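Local coordinates for protein alginase (Pseudoalteromonas, PDB 4Q8K) that probably cleaves alginate chains by beta-elimination, as a calcium-binding alginate lyase of polysaccharide lyase family 18, at residues T234-E245 and N254-R265; D167-L175 and I352-T360. All coordinates share one frame; numbering follows the deposited sequence.

Interaction 1 (T234-E245 and N254-R265). With CA (calcium ion), chain B; SO4 (sulfate ion), chain C.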
loop_
_atom_site.group_PDB
_atom_site.type_symbol
_atom_site.label_atom_id
_atom_site.label_comp_id
_atom_site.label_asym_id
_atom_site.label_seq_id
_atom_site.Cartn_x
_atom_site.Cartn_y
_atom_site.Cartn_z
ATOM N N THR A 234 -7.858 -9.063 2.424
ATOM C CA THR A 234 -6.461 -8.703 2.587
ATOM C C THR A 234 -5.892 -9.354 3.833
ATOM O O THR A 234 -6.604 -9.824 4.662
ATOM C CB THR A 234 -6.252 -7.217 2.704
ATOM O OG1 THR A 234 -7.213 -6.686 3.624
ATOM C CG2 THR A 234 -6.407 -6.567 1.317
ATOM N N ILE A 235 -4.585 -9.328 3.917
ATOM C CA ILE A 235 -3.882 -10.094 4.924
ATOM C C ILE A 235 -2.936 -9.158 5.665
ATOM O O ILE A 235 -2.780 -9.237 6.890
ATOM C CB ILE A 235 -3.091 -11.223 4.250
ATOM C CG1 ILE A 235 -4.035 -12.112 3.425
ATOM C CG2 ILE A 235 -2.330 -12.018 5.269
ATOM C CD1 ILE A 235 -3.324 -13.088 2.504
ATOM N N SER A 236 -2.314 -8.264 4.912
ATOM C CA SER A 236 -1.508 -7.211 5.500
ATOM C C SER A 236 -1.712 -5.934 4.698
ATOM O O SER A 236 -1.842 -5.981 3.486
ATOM C CB SER A 236 -0.025 -7.598 5.505
ATOM O OG SER A 236 0.582 -7.306 4.257
ATOM N N LYS A 237 -1.751 -4.797 5.382
ATOM C CA LYS A 237 -1.871 -3.513 4.704
ATOM C C LYS A 237 -1.065 -2.465 5.451
ATOM O O LYS A 237 -1.163 -2.358 6.670
ATOM C CB LYS A 237 -3.335 -3.072 4.634
ATOM C CG LYS A 237 -4.188 -3.897 3.698
ATOM C CD LYS A 237 -5.667 -3.582 3.877
ATOM C CE LYS A 237 -6.179 -4.090 5.227
ATOM N NZ LYS A 237 -7.630 -3.800 5.408
ATOM N N VAL A 238 -0.260 -1.709 4.724
ATOM C CA VAL A 238 0.499 -0.612 5.317
ATOM C C VAL A 238 -0.076 0.683 4.782
ATOM O O VAL A 238 -0.227 0.841 3.560
ATOM C CB VAL A 238 1.985 -0.679 4.957
ATOM C CG1 VAL A 238 2.742 0.488 5.574
ATOM C CG2 VAL A 238 2.582 -2.010 5.417
ATOM N N TYR A 239 -0.393 1.608 5.689
ATOM C CA TYR A 239 -1.086 2.845 5.314
ATOM C C TYR A 239 -0.262 4.085 5.590
ATOM O O TYR A 239 0.531 4.143 6.532
ATOM C CB TYR A 239 -2.365 3.040 6.129
ATOM C CG TYR A 239 -3.448 2.002 5.998
ATOM C CD1 TYR A 239 -3.311 0.755 6.586
ATOM C CD2 TYR A 239 -4.640 2.293 5.324
ATOM C CE1 TYR A 239 -4.305 -0.188 6.500
ATOM C CE2 TYR A 239 -5.651 1.345 5.236
ATOM C CZ TYR A 239 -5.474 0.112 5.818
ATOM O OH TYR A 239 -6.464 -0.839 5.739
ATOM N N VAL A 240 -0.515 5.100 4.779
ATOM C CA VAL A 240 -0.094 6.459 5.062
ATOM C C VAL A 240 -1.384 7.292 5.017
ATOM O O VAL A 240 -2.035 7.388 3.979
ATOM C CB VAL A 240 0.935 6.970 4.043
ATOM C CG1 VAL A 240 1.324 8.409 4.349
ATOM C CG2 VAL A 240 2.170 6.072 4.038
ATOM N N SER A 241 -1.763 7.860 6.157
ATOM C CA SER A 241 -3.163 8.222 6.379
ATOM C C SER A 241 -3.329 9.476 7.229
ATOM O O SER A 241 -2.736 9.588 8.299
ATOM C CB SER A 241 -3.873 7.038 7.055
ATOM O OG SER A 241 -5.198 7.346 7.432
ATOM N N ASP A 242 -4.173 10.399 6.770
ATOM C CA ASP A 242 -4.375 11.664 7.476
ATOM C C ASP A 242 -5.830 11.781 7.918
ATOM O O ASP A 242 -6.512 12.737 7.566
ATOM C CB ASP A 242 -3.963 12.851 6.587
ATOM C CG ASP A 242 -3.966 14.189 7.329
ATOM O OD1 ASP A 242 -4.040 14.174 8.569
ATOM O OD2 ASP A 242 -3.894 15.258 6.679
ATOM N N THR A 243 -6.301 10.799 8.677
ATOM C CA THR A 243 -7.708 10.744 9.083
ATOM C C THR A 243 -7.902 10.860 10.586
ATOM O O THR A 243 -6.938 10.945 11.351
ATOM C CB THR A 243 -8.380 9.420 8.676
ATOM O OG1 THR A 243 -7.937 8.381 9.559
ATOM C CG2 THR A 243 -8.056 9.062 7.225
ATOM N N ASP A 244 -9.167 10.829 10.999
ATOM C CA ASP A 244 -9.530 10.898 12.410
ATOM C C ASP A 244 -9.684 9.512 13.021
ATOM O O ASP A 244 -10.197 9.378 14.134
ATOM C CB ASP A 244 -10.851 11.665 12.578
ATOM C CG ASP A 244 -10.679 13.000 13.282
ATOM O OD1 ASP A 244 -9.535 13.375 13.601
ATOM O OD2 ASP A 244 -11.705 13.687 13.503
ATOM N N GLU A 245 -9.263 8.469 12.304
ATOM C CA GLU A 245 -9.370 7.130 12.869
ATOM C C GLU A 245 -8.519 7.083 14.121
ATOM O O GLU A 245 -7.345 7.453 14.090
ATOM C CB GLU A 245 -8.914 6.044 11.896
ATOM C CG GLU A 245 -8.885 4.663 12.553
ATOM C CD GLU A 245 -8.563 3.530 11.592
ATOM O OE1 GLU A 245 -8.230 2.433 12.089
ATOM O OE2 GLU A 245 -8.655 3.732 10.355
ATOM N N ASN A 254 -6.951 15.469 8.594
ATOM C CA ASN A 254 -6.756 16.617 7.718
ATOM C C ASN A 254 -5.813 17.702 8.255
ATOM O O ASN A 254 -6.010 18.884 7.966
ATOM C CB ASN A 254 -8.127 17.237 7.392
ATOM C CG ASN A 254 -8.112 18.079 6.128
ATOM O OD1 ASN A 254 -7.390 17.784 5.176
ATOM N ND2 ASN A 254 -8.922 19.145 6.113
ATOM N N ASN A 255 -4.789 17.311 9.017
ATOM C CA ASN A 255 -3.838 18.288 9.553
ATOM C C ASN A 255 -2.437 18.199 8.947
ATOM O O ASN A 255 -1.515 18.877 9.398
ATOM C CB ASN A 255 -3.761 18.218 11.079
ATOM C CG ASN A 255 -2.982 17.021 11.565
ATOM O OD1 ASN A 255 -2.784 16.075 10.819
ATOM N ND2 ASN A 255 -2.529 17.058 12.815
ATOM N N GLY A 256 -2.280 17.365 7.920
ATOM C CA GLY A 256 -1.020 17.288 7.205
ATOM C C GLY A 256 -0.029 16.332 7.846
ATOM O O GLY A 256 1.030 16.059 7.287
ATOM N N ILE A 257 -0.365 15.837 9.031
ATOM C CA ILE A 257 0.478 14.851 9.699
ATOM C C ILE A 257 -0.084 13.467 9.416
ATOM O O ILE A 257 -1.139 13.102 9.918
ATOM C CB ILE A 257 0.549 15.083 11.219
ATOM C CG1 ILE A 257 1.119 16.476 11.511
ATOM C CG2 ILE A 257 1.396 14.001 11.888
ATOM C CD1 ILE A 257 1.213 16.796 13.004
ATOM N N PHE A 258 0.615 12.697 8.592
ATOM C CA PHE A 258 0.116 11.393 8.206
ATOM C C PHE A 258 0.565 10.337 9.203
ATOM O O PHE A 258 1.738 10.274 9.552
ATOM C CB PHE A 258 0.619 11.033 6.807
ATOM C CG PHE A 258 0.172 11.994 5.756
ATOM C CD1 PHE A 258 0.926 13.118 5.463
ATOM C CD2 PHE A 258 -1.031 11.799 5.094
ATOM C CE1 PHE A 258 0.501 14.022 4.498
ATOM C CE2 PHE A 258 -1.469 12.702 4.131
ATOM C CZ PHE A 258 -0.699 13.817 3.835
ATOM N N ASP A 259 -0.384 9.535 9.669
ATOM C CA ASP A 259 -0.069 8.346 10.441
ATOM C C ASP A 259 0.416 7.266 9.489
ATOM O O ASP A 259 -0.143 7.078 8.404
ATOM C CB ASP A 259 -1.310 7.849 11.170
ATOM C CG ASP A 259 -1.739 8.787 12.278
ATOM O OD1 ASP A 259 -0.953 8.965 13.233
ATOM O OD2 ASP A 259 -2.841 9.355 12.185
ATOM N N VAL A 260 1.467 6.563 9.887
ATOM C CA VAL A 260 1.915 5.411 9.130
ATOM C C VAL A 260 1.684 4.224 10.037
ATOM O O VAL A 260 2.204 4.175 11.152
ATOM C CB VAL A 260 3.406 5.491 8.771
ATOM C CG1 VAL A 260 3.828 4.238 8.003
ATOM C CG2 VAL A 260 3.703 6.758 7.981
ATOM N N TYR A 261 0.867 3.285 9.588
ATOM C CA TYR A 261 0.493 2.170 10.436
ATOM C C TYR A 261 0.246 0.938 9.609
ATOM O O TYR A 261 0.157 1.000 8.369
ATOM C CB TYR A 261 -0.752 2.503 11.280
ATOM C CG TYR A 261 -2.012 2.822 10.495
ATOM C CD1 TYR A 261 -2.907 1.818 10.133
ATOM C CD2 TYR A 261 -2.317 4.127 10.155
ATOM C CE1 TYR A 261 -4.068 2.110 9.440
ATOM C CE2 TYR A 261 -3.481 4.432 9.451
ATOM C CZ TYR A 261 -4.347 3.420 9.104
ATOM O OH TYR A 261 -5.495 3.727 8.401
ATOM N N VAL A 262 0.127 -0.186 10.299
ATOM C CA VAL A 262 -0.114 -1.439 9.630
ATOM C C VAL A 262 -1.338 -2.129 10.205
ATOM O O VAL A 262 -1.617 -2.042 11.407
ATOM C CB VAL A 262 1.127 -2.359 9.732
ATOM C CG1 VAL A 262 1.440 -2.663 11.201
ATOM C CG2 VAL A 262 0.892 -3.637 8.948
ATOM N N ARG A 263 -2.096 -2.795 9.343
ATOM C CA ARG A 263 -3.107 -3.734 9.813
ATOM C C ARG A 263 -2.707 -5.108 9.330
ATOM O O ARG A 263 -2.399 -5.285 8.138
ATOM C CB ARG A 263 -4.483 -3.400 9.236
ATOM C CG ARG A 263 -5.095 -2.143 9.800
ATOM C CD ARG A 263 -6.429 -1.817 9.143
ATOM N NE ARG A 263 -7.135 -0.831 9.952
ATOM C CZ ARG A 263 -8.000 -1.153 10.905
ATOM N NH1 ARG A 263 -8.273 -2.430 11.137
ATOM N NH2 ARG A 263 -8.584 -0.203 11.623
ATOM N N LEU A 264 -2.727 -6.065 10.254
ATOM C CA LEU A 264 -2.427 -7.466 9.981
ATOM C C LEU A 264 -3.608 -8.340 10.376
ATOM O O LEU A 264 -4.079 -8.282 11.513
ATOM C CB LEU A 264 -1.187 -7.914 10.767
ATOM C CG LEU A 264 0.097 -7.141 10.476
ATOM C CD1 LEU A 264 1.235 -7.621 11.398
ATOM C CD2 LEU A 264 0.486 -7.304 9.016
ATOM N N ARG A 265 -4.082 -9.168 9.451
ATOM C CA ARG A 265 -5.197 -10.052 9.770
ATOM C C ARG A 265 -4.713 -11.326 10.468
ATOM O O ARG A 265 -4.005 -12.135 9.872
ATOM C CB ARG A 265 -5.978 -10.398 8.504
ATOM C CG ARG A 265 -7.328 -11.030 8.779
ATOM C CD ARG A 265 -8.188 -11.099 7.511
ATOM N NE ARG A 265 -8.526 -9.785 6.952
ATOM C CZ ARG A 265 -9.494 -8.995 7.418
ATOM N NH1 ARG A 265 -9.738 -7.823 6.845
ATOM N NH2 ARG A 265 -10.216 -9.373 8.465
HETATM CA CA CA B . -3.284 13.706 10.767
HETATM S S SO4 C . -9.951 0.717 6.316
HETATM O O1 SO4 C . -9.147 1.859 6.701
HETATM O O2 SO4 C . -11.298 1.141 5.943
HETATM O O3 SO4 C . -9.284 0.099 5.167
HETATM O O4 SO4 C . -10.026 -0.247 7.414
HETATM O O HOH W 1 -7.590 5.794 8.678
HETATM O O HOH W 2 -5.024 8.288 9.956
HETATM O O HOH W 3 -4.135 11.367 11.051
HETATM O O HOH W 4 -7.459 1.765 8.844
#

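Interaction 2 (D167-L175 and I352-T360)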
loop_
_atom_site.group_PDB
_atom_site.type_symbol
_atom_site.label_atom_id
_atom_site.label_comp_id
_atom_site.label_asym_id
_atom_site.label_seq_id
_atom_site.Cartn_x
_atom_site.Cartn_y
_atom_site.Cartn_z
ATOM N N ASP A 167 16.462 4.619 -13.776
ATOM C CA ASP A 167 16.771 3.228 -13.446
ATOM C C ASP A 167 16.741 2.891 -11.962
ATOM O O ASP A 167 16.742 1.750 -11.605
ATOM C CB ASP A 167 18.093 2.751 -14.039
ATOM C CG ASP A 167 19.269 3.568 -13.600
ATOM O OD1 ASP A 167 19.236 4.181 -12.546
ATOM O OD2 ASP A 167 20.252 3.604 -14.340
ATOM N N SER A 168 16.724 3.912 -11.130
ATOM C CA SER A 168 16.805 3.750 -9.686
ATOM C C SER A 168 15.605 4.305 -8.889
ATOM O O SER A 168 15.639 4.340 -7.688
ATOM C CB SER A 168 18.100 4.373 -9.177
ATOM O OG SER A 168 19.210 3.885 -9.862
ATOM N N THR A 169 14.543 4.714 -9.570
ATOM C CA THR A 169 13.424 5.374 -8.898
ATOM C C THR A 169 12.056 4.907 -9.393
ATOM O O THR A 169 11.823 4.806 -10.596
ATOM C CB THR A 169 13.498 6.900 -9.076
ATOM O OG1 THR A 169 14.843 7.352 -8.876
ATOM C CG2 THR A 169 12.574 7.596 -8.092
ATOM N N LEU A 170 11.155 4.615 -8.456
ATOM C CA LEU A 170 9.765 4.332 -8.790
ATOM C C LEU A 170 8.879 5.451 -8.256
ATOM O O LEU A 170 8.981 5.831 -7.087
ATOM C CB LEU A 170 9.313 2.996 -8.197
ATOM C CG LEU A 170 10.011 1.724 -8.687
ATOM C CD1 LEU A 170 9.527 0.527 -7.893
ATOM C CD2 LEU A 170 9.764 1.507 -10.174
ATOM N N VAL A 171 8.021 5.987 -9.116
ATOM C CA VAL A 171 7.088 7.034 -8.704
ATOM C C VAL A 171 5.663 6.590 -8.973
ATOM O O VAL A 171 5.296 6.336 -10.118
ATOM C CB VAL A 171 7.348 8.355 -9.448
ATOM C CG1 VAL A 171 6.165 9.302 -9.261
ATOM C CG2 VAL A 171 8.645 8.988 -8.968
ATOM N N PHE A 172 4.862 6.502 -7.916
ATOM C CA PHE A 172 3.484 6.038 -8.033
ATOM C C PHE A 172 2.523 7.203 -7.859
ATOM O O PHE A 172 2.463 7.820 -6.794
ATOM C CB PHE A 172 3.186 4.944 -7.005
ATOM C CG PHE A 172 4.096 3.742 -7.117
ATOM C CD1 PHE A 172 3.818 2.727 -8.024
ATOM C CD2 PHE A 172 5.230 3.636 -6.333
ATOM C CE1 PHE A 172 4.648 1.622 -8.137
ATOM C CE2 PHE A 172 6.067 2.527 -6.446
ATOM C CZ PHE A 172 5.776 1.530 -7.344
ATOM N N VAL A 173 1.774 7.497 -8.921
ATOM C CA VAL A 173 0.916 8.672 -8.969
ATOM C C VAL A 173 -0.482 8.280 -9.443
ATOM O O VAL A 173 -0.803 8.382 -10.630
ATOM C CB VAL A 173 1.505 9.715 -9.917
ATOM C CG1 VAL A 173 2.580 10.536 -9.208
ATOM C CG2 VAL A 173 2.086 9.023 -11.167
ATOM N N PRO A 174 -1.319 7.803 -8.520
ATOM C CA PRO A 174 -2.659 7.302 -8.840
ATOM C C PRO A 174 -3.599 8.391 -9.382
ATOM O O PRO A 174 -4.530 8.053 -10.113
ATOM C CB PRO A 174 -3.153 6.760 -7.498
ATOM C CG PRO A 174 -2.372 7.541 -6.480
ATOM C CD PRO A 174 -1.016 7.684 -7.079
ATOM N N LEU A 175 -3.357 9.657 -9.056
ATOM C CA LEU A 175 -4.176 10.729 -9.628
ATOM C C LEU A 175 -3.946 10.851 -11.127
ATOM O O LEU A 175 -4.762 11.446 -11.839
ATOM C CB LEU A 175 -3.885 12.075 -8.965
ATOM C CG LEU A 175 -4.197 12.196 -7.471
ATOM C CD1 LEU A 175 -3.631 13.497 -6.926
ATOM C CD2 LEU A 175 -5.697 12.066 -7.194
ATOM N N ILE A 352 -7.833 16.228 -2.643
ATOM C CA ILE A 352 -6.603 15.476 -2.911
ATOM C C ILE A 352 -6.098 15.766 -4.322
ATOM O O ILE A 352 -6.560 15.171 -5.289
ATOM C CB ILE A 352 -6.774 13.964 -2.714
ATOM C CG1 ILE A 352 -7.406 13.665 -1.353
ATOM C CG2 ILE A 352 -5.426 13.278 -2.845
ATOM C CD1 ILE A 352 -6.690 14.301 -0.204
ATOM N N THR A 353 -5.164 16.707 -4.424
ATOM C CA THR A 353 -4.607 17.127 -5.706
ATOM C C THR A 353 -3.157 16.697 -5.847
ATOM O O THR A 353 -2.544 16.900 -6.895
ATOM C CB THR A 353 -4.677 18.664 -5.886
ATOM O OG1 THR A 353 -4.005 19.307 -4.793
ATOM C CG2 THR A 353 -6.129 19.139 -5.946
ATOM N N GLU A 354 -2.606 16.123 -4.778
ATOM C CA GLU A 354 -1.241 15.621 -4.793
ATOM C C GLU A 354 -1.222 14.285 -4.071
ATOM O O GLU A 354 -1.764 14.164 -2.979
ATOM C CB GLU A 354 -0.290 16.608 -4.097
ATOM C CG GLU A 354 1.190 16.243 -4.190
ATOM C CD GLU A 354 2.076 17.142 -3.337
ATOM O OE1 GLU A 354 3.206 17.439 -3.767
ATOM O OE2 GLU A 354 1.648 17.545 -2.231
ATOM N N SER A 355 -0.627 13.277 -4.699
ATOM C CA SER A 355 -0.411 11.988 -4.044
ATOM C C SER A 355 0.669 11.226 -4.794
ATOM O O SER A 355 0.387 10.487 -5.740
ATOM C CB SER A 355 -1.690 11.159 -3.976
ATOM O OG SER A 355 -1.455 9.927 -3.286
ATOM N N LYS A 356 1.908 11.432 -4.369
ATOM C CA LYS A 356 3.053 10.861 -5.048
ATOM C C LYS A 356 3.885 10.065 -4.057
ATOM O O LYS A 356 4.452 10.630 -3.121
ATOM C CB LYS A 356 3.909 11.966 -5.673
ATOM C CG LYS A 356 5.150 11.440 -6.386
ATOM C CD LYS A 356 6.078 12.563 -6.804
ATOM C CE LYS A 356 5.455 13.395 -7.917
ATOM N NZ LYS A 356 6.429 14.358 -8.499
ATOM N N VAL A 357 3.940 8.754 -4.264
ATOM C CA VAL A 357 4.818 7.890 -3.477
ATOM C C VAL A 357 6.067 7.550 -4.302
ATOM O O VAL A 357 5.972 6.958 -5.378
ATOM C CB VAL A 357 4.105 6.604 -3.009
ATOM C CG1 VAL A 357 5.079 5.665 -2.283
ATOM C CG2 VAL A 357 2.935 6.947 -2.092
ATOM N N THR A 358 7.229 7.945 -3.793
ATOM C CA THR A 358 8.492 7.714 -4.485
ATOM C C THR A 358 9.287 6.656 -3.734
ATOM O O THR A 358 9.544 6.803 -2.544
ATOM C CB THR A 358 9.330 9.001 -4.566
ATOM O OG1 THR A 358 8.589 10.014 -5.257
ATOM C CG2 THR A 358 10.631 8.753 -5.313
ATOM N N MET A 359 9.670 5.591 -4.428
ATOM C CA MET A 359 10.407 4.520 -3.776
ATOM C C MET A 359 11.784 4.340 -4.386
ATOM O O MET A 359 11.920 4.232 -5.600
ATOM C CB MET A 359 9.624 3.209 -3.854
ATOM C CG MET A 359 8.376 3.209 -3.020
ATOM S SD MET A 359 7.640 1.588 -2.879
ATOM C CE MET A 359 6.031 2.003 -2.208
ATOM N N THR A 360 12.796 4.327 -3.523
ATOM C CA THR A 360 14.183 4.155 -3.914
ATOM C C THR A 360 14.808 3.075 -3.031
ATOM O O THR A 360 14.179 2.600 -2.074
ATOM C CB THR A 360 14.976 5.458 -3.732
ATOM O OG1 THR A 360 14.759 5.966 -2.409
ATOM C CG2 THR A 360 14.537 6.514 -4.763
HETATM O O HOH W 5 -1.202 10.944 -7.986
#

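Interaction 1 (T234-E245 and N254-R265)
The rings of Y239 and Y261 are nearly parallel (planes 14° apart) but strongly offset. Y261 CE1 comes over one face of the Y239 ring, 3.2 Å from Y239 CD1, while Y239 CB sits over a face of the Y261 ring in a CH-pi contact; S241 OG lies at the Y261 edge. Y261 CG stands between its backbone N and carbonyl carbon (chi1 61°), which tips the ring across Y239. On the R263 guanidinium, O4 of a sulfate, probably from the crystallisation liquor, approaches one face, and E245 OE1 closes a salt bridge at the edge, 2.7 Å from R263 NH2; OE1 also meets K273. A water joins R263 NE, Y261 OH, E245 OE2 and the sulfate, whose O3 accepts from Y239 OH at 3.0 Å. The strands are antiparallel neighbours in one sheet of a jelly-roll beta-sandwich. The face bearing these polar and aromatic groups is consistent with the substrate groove of such lyases, whereas V238 and V262 turn to the other face and pack on V298 of the opposing sheet. At one end of the strand pair, D242 OD1 binds calcium at 2.4 Å with N255 OD1, I257 O, a water, D250 and V252. With D242 CG anti to the backbone N (chi1 -172°), OD2 accepts from G256 N at 2.9 Å and from G219 N. N255 OD1 accepts from I257 N in an Asx turn.

Interaction 2 (D167-L175 and I352-T360)
L170 with M359 and F172 with V357 form antiparallel hydrogen-bonded pairs, each joined by two backbone bonds; F172 N reaches V357 O at 2.8 Å. Where the strands part, a water accepts from L175 N and donates to S355 O. Among the buried side chains, F172 holds its ring edge-on to V357 O, with CD2 3.5 Å from that oxygen. M359, extended beyond CG, crosses F172 at about a right angle and sets SD 4.0 Å from F172 CE2, an oblique Met-aromatic contact. Separately, L175 lays CD1 3.4 Å from T353 C, against the peptide leading into E354. On the more exposed face, aliphatic groups line up: T169 CG2 meets T358 CG2 at 3.6 Å, and V171 CG1, anti to the backbone N (chi1 166°), leans on K356 CG at 3.7 Å while V171 CG2 lies beside T358 OG1. An alanine in place of V171 lacks both methyls, which would probably open a gap beside T358 and leave the K356 chain resting on V173 alone within segment 167-175. L170 touches Y191 and V357 touches N321, both in the opposing sheet, as expected for the inward face of a jelly-roll beta-sandwich whose early and late strands adjoin.

How the interactions relate
Early in the modelled chain, after strands 154-157 and 164-166, comes strand 169-172, followed by the short helix 174-177; 176 residues separate segment 167-175 from its partner 352-360. Within that span, strand 234-241 pairs with strand 257-265; of the eight residues between segments 234-245 and 254-265, D250 and V252 bind calcium. Interaction 1 is thus a local hairpin nested inside the long loop that interaction 2 closes when strand 355-368 comes back beside 169-172. The two contacts belong to different sheets of the sandwich: their centres are about 17 Å apart, and their nearest atoms about 6 Å apart without touching. Interaction 2 joins an early strand to a late one in one sheet; interaction 1 joins two neighbouring strands of the other.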